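Local coordinates for DUF4848 domain-containing protein (Bacteroides thetaiotaomicron, PDB 4LB8) that is of unknown function but is probably a lipoprotein, and packs as a two-fold symmetric pair in the crystal, at the interface of chains A and B. Coordinates in Å, arbitrary orientation; residue numbers count along the deposited sequence, not the author numbering. Chains: chain A/B, Uncharacterized protein.

Contact 1: the interface of chains A and B. Residues chain A 186-188, 193; chain B 119-122.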
# COMPACT_ATOMS: atom_id res chain seq x y z
N SER A 186 9.62 -19.13 -7.44
CA SER A 186 11.02 -19.51 -7.19
C SER A 186 11.40 -20.60 -8.19
O SER A 186 10.51 -21.13 -8.86
CB SER A 186 11.25 -19.93 -5.74
OG SER A 186 10.54 -21.09 -5.34
N VAL A 187 12.69 -20.88 -8.38
CA VAL A 187 13.10 -21.88 -9.37
C VAL A 187 14.25 -22.73 -8.83
O VAL A 187 15.24 -22.20 -8.31
CB VAL A 187 13.43 -21.24 -10.77
CG1 VAL A 187 14.62 -20.28 -10.71
CG2 VAL A 187 13.60 -22.30 -11.86
N SER A 188 14.11 -24.06 -8.99
CA SER A 188 15.10 -25.07 -8.59
C SER A 188 15.42 -25.93 -9.77
O SER A 188 14.58 -26.75 -10.17
CB SER A 188 14.56 -25.93 -7.45
OG SER A 188 15.45 -26.94 -7.00
N HIS A 193 8.53 -23.20 -8.95
CA HIS A 193 7.64 -23.46 -7.82
C HIS A 193 6.74 -22.26 -7.60
O HIS A 193 7.24 -21.14 -7.59
CB HIS A 193 8.49 -23.71 -6.55
CG HIS A 193 9.15 -25.05 -6.49
ND1 HIS A 193 10.16 -25.40 -7.35
CD2 HIS A 193 8.94 -26.07 -5.63
CE1 HIS A 193 10.50 -26.64 -7.03
NE2 HIS A 193 9.79 -27.07 -5.99
N VAL B 119 12.22 -22.41 0.21
CA VAL B 119 12.31 -21.50 -0.93
C VAL B 119 11.51 -22.17 -2.07
O VAL B 119 10.66 -21.55 -2.69
CB VAL B 119 13.80 -21.23 -1.32
CG1 VAL B 119 13.90 -20.31 -2.52
CG2 VAL B 119 14.58 -20.69 -0.14
N TYR B 120 11.78 -23.47 -2.29
CA TYR B 120 11.15 -24.30 -3.31
C TYR B 120 9.97 -24.99 -2.63
O TYR B 120 10.05 -26.12 -2.15
CB TYR B 120 12.19 -25.27 -3.90
CG TYR B 120 13.49 -24.56 -4.27
CD1 TYR B 120 13.48 -23.38 -5.01
CD2 TYR B 120 14.72 -25.05 -3.84
CE1 TYR B 120 14.65 -22.69 -5.30
CE2 TYR B 120 15.91 -24.38 -4.15
CZ TYR B 120 15.87 -23.21 -4.90
OH TYR B 120 17.02 -22.55 -5.24
N VAL B 121 8.89 -24.22 -2.56
CA VAL B 121 7.63 -24.44 -1.84
C VAL B 121 6.95 -25.80 -2.09
O VAL B 121 6.45 -26.40 -1.13
CB VAL B 121 6.63 -23.27 -2.06
CG1 VAL B 121 7.14 -22.00 -1.41
CG2 VAL B 121 6.29 -23.03 -3.54
N ALA B 122 6.90 -26.27 -3.36
CA ALA B 122 6.20 -27.52 -3.70
C ALA B 122 6.90 -28.74 -3.08
O ALA B 122 6.25 -29.75 -2.91
CB ALA B 122 6.06 -27.67 -5.21
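B:Tyr120 swings its ring beneath A:Ser188 by placing CG anti to its own carbonyl carbon, chi1 -47°, while A:Ser186 reaches chain B by setting OG between its backbone N and carbonyl carbon, chi1 63°. The chain A side is a beta-hairpin of this DUF4848-family protein, strands 179-188 and 191-201, and the chain B side is a loop running into the 3-10 helix 121-125. Pairing within the hairpin brings A:Ser186 O to 2.9 Å from A:His193 N, which puts both side chains before the same short stretch of chain B. The hydroxyl OG of A:Ser186 donates a hydrogen bond of 2.7 Å to B:Val119 O. It comes from above the carbonyl plane, 42° out of it, and does not lie on a lone pair.

B:Tyr120 buries more surface than any other residue of this patch. A:Ser188 CB sits over the middle of its ring, 3.5 Å from the centroid, a CH-pi contact; its OG leans toward the CD2 rim. B:Val119 CB backs the opposite face, so the ring is held between its own neighbour and the partner's strand.

The side chains of A:His193 and B:Tyr120 cross at about a right angle, and what the imidazole touches is the methylene, not the phenol: B:Tyr120 CB stands over the imidazole face, 3.7 Å from the centroid. Further along, A:His193 CD2 touches the methyl CB of B:Ala122 at 3.3 Å. At the base of the imidazole, A:His193 CB rests on B:Val121 CG2 at 3.8 Å.

Contact 2: the interface of chains A and B. Residues chain A 67, 71, 113-115; chain B 199, 207-208, 254.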
# COMPACT_ATOMS: atom_id res chain seq x y z
N MSE A 67 2.34 29.02 -6.21
CA MSE A 67 1.90 27.62 -6.33
C MSE A 67 0.97 27.47 -7.53
O MSE A 67 1.12 26.51 -8.29
CB MSE A 67 1.21 27.15 -5.04
CG MSE A 67 0.91 25.64 -5.01
SE MSE A 67 2.48 24.50 -5.17
CE MSE A 67 2.92 24.27 -3.27
N ASP A 71 2.28 25.09 -10.62
CA ASP A 71 1.38 24.02 -11.06
C ASP A 71 0.98 24.21 -12.55
O ASP A 71 1.06 23.25 -13.33
CB ASP A 71 0.14 23.94 -10.13
CG ASP A 71 0.36 23.18 -8.82
OD1 ASP A 71 1.33 22.39 -8.74
OD2 ASP A 71 -0.49 23.31 -7.91
N SER A 113 5.38 17.15 -8.66
CA SER A 113 4.81 18.38 -8.07
C SER A 113 5.63 19.05 -6.99
O SER A 113 6.12 18.38 -6.08
CB SER A 113 3.42 18.10 -7.51
OG SER A 113 2.51 18.00 -8.59
N PRO A 114 5.74 20.40 -7.02
CA PRO A 114 6.40 21.11 -5.90
C PRO A 114 5.46 21.14 -4.70
O PRO A 114 4.25 21.06 -4.87
CB PRO A 114 6.65 22.52 -6.45
CG PRO A 114 5.58 22.74 -7.46
CD PRO A 114 5.17 21.36 -8.00
N TYR A 115 6.02 21.24 -3.50
CA TYR A 115 5.26 21.28 -2.24
C TYR A 115 5.58 22.50 -1.41
O TYR A 115 6.72 22.98 -1.43
CB TYR A 115 5.56 20.03 -1.41
CG TYR A 115 4.93 18.78 -1.96
CD1 TYR A 115 3.66 18.39 -1.56
CD2 TYR A 115 5.61 17.98 -2.87
CE1 TYR A 115 3.08 17.22 -2.04
CE2 TYR A 115 5.03 16.82 -3.39
CZ TYR A 115 3.77 16.44 -2.97
OH TYR A 115 3.17 15.31 -3.46
N GLN B 199 -3.60 14.08 -7.22
CA GLN B 199 -2.70 13.94 -8.34
C GLN B 199 -3.19 12.86 -9.30
O GLN B 199 -3.93 11.97 -8.89
CB GLN B 199 -1.28 13.63 -7.86
CG GLN B 199 -0.61 14.76 -7.08
CD GLN B 199 0.85 14.47 -6.86
OE1 GLN B 199 1.24 13.46 -6.27
NE2 GLN B 199 1.71 15.34 -7.36
N SER B 207 1.38 14.59 -11.22
CA SER B 207 1.16 16.02 -11.34
C SER B 207 -0.21 16.33 -10.77
O SER B 207 -1.06 15.45 -10.74
CB SER B 207 1.26 16.40 -12.81
OG SER B 207 0.85 17.72 -13.10
N ARG B 208 -0.44 17.55 -10.29
CA ARG B 208 -1.72 17.95 -9.71
C ARG B 208 -2.82 18.13 -10.78
O ARG B 208 -2.53 18.54 -11.91
CB ARG B 208 -1.56 19.24 -8.90
CG ARG B 208 -1.34 18.96 -7.44
CD ARG B 208 -0.80 20.14 -6.70
NE ARG B 208 0.03 19.70 -5.58
CZ ARG B 208 1.21 20.22 -5.27
NH1 ARG B 208 1.73 21.19 -6.01
NH2 ARG B 208 1.89 19.76 -4.23
N ASN B 254 -4.22 21.06 -4.79
CA ASN B 254 -3.56 21.53 -3.57
C ASN B 254 -4.43 22.59 -2.89
O ASN B 254 -4.17 23.79 -3.02
CB ASN B 254 -2.14 22.04 -3.84
CG ASN B 254 -1.29 22.11 -2.58
OD1 ASN B 254 -1.55 21.44 -1.57
ND2 ASN B 254 -0.27 22.94 -2.60
O HOH W 1 1.48 20.04 -10.03
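This is a polar, arginine-centred patch of a two-fold interface between identical chains; it ties strands of one copy to a helix and loop of the other, though the structure alone does not show that the pair forms in solution. In this DUF4848-family protein the arginine is B:Arg208, at the end of the short strand 206-208, and its chain, extended from CG to NE, carries the guanidinium between A:Asp71 on helix 63-80 and the loop A:Ser113 to A:Tyr115.

B:Arg208 takes the carbonyl A:Pro114 O end-on, with NH1 and NH2 each hydrogen-bonded to it at 2.8 Å. The NH1 bond runs nearly along the C=O axis, at 163°, and the oxygen lies close to the guanidinium plane. NH1 also makes a salt bridge to A:Asp71, reaching the syn lone pair of OD1 at 3.0 Å, with the carboxylate turned 61° from the guanidinium. That acid would probably steady the arginine's positive charge.

NH2 also lies 3.4 Å above the ring plane of A:Tyr115, toward the rim, a cation-pi contact with the two flat groups 85° apart. A:Ser113 CB covers one guanidinium face at 3.7 Å, and B:Asn254 ND2, from the arginine's own chain, lies over the other. These neighbours together should restrict the rotation of the group.

A:Ser113 OG hydrogen-bonds to the amide B:Gln199 NE2 at 3.0 Å. A water joins the same hydroxyl to A:Asp71 OD1, at 2.7 Å from OD1, and to the backbone B:Arg208 N. Also on helix 63-80, A:Met67, a selenomethionine, crosses the arginine at about a right angle; its methyl CE packs against B:Asn254 ND2 at 3.5 Å.

The C-alpha centres of contact 1 and contact 2 lie about 45 Å apart, in different lobes of the pair, with the roles of the chains exchanged. Strand 191-201 serves both, from chain A in contact 1 and from chain B in contact 2. The partner segments are also close in sequence: residues 119-122 in contact 1 and 113-115 in contact 2. Because the two-fold repeats each contact with the chains swapped, every copy presents its strands to the other's 113-122 stretch. That reciprocal grip, built on a hydrogen bond and ring packing in contact 1 and on a charged arginine in contact 2, would hold the assembly in both lobes.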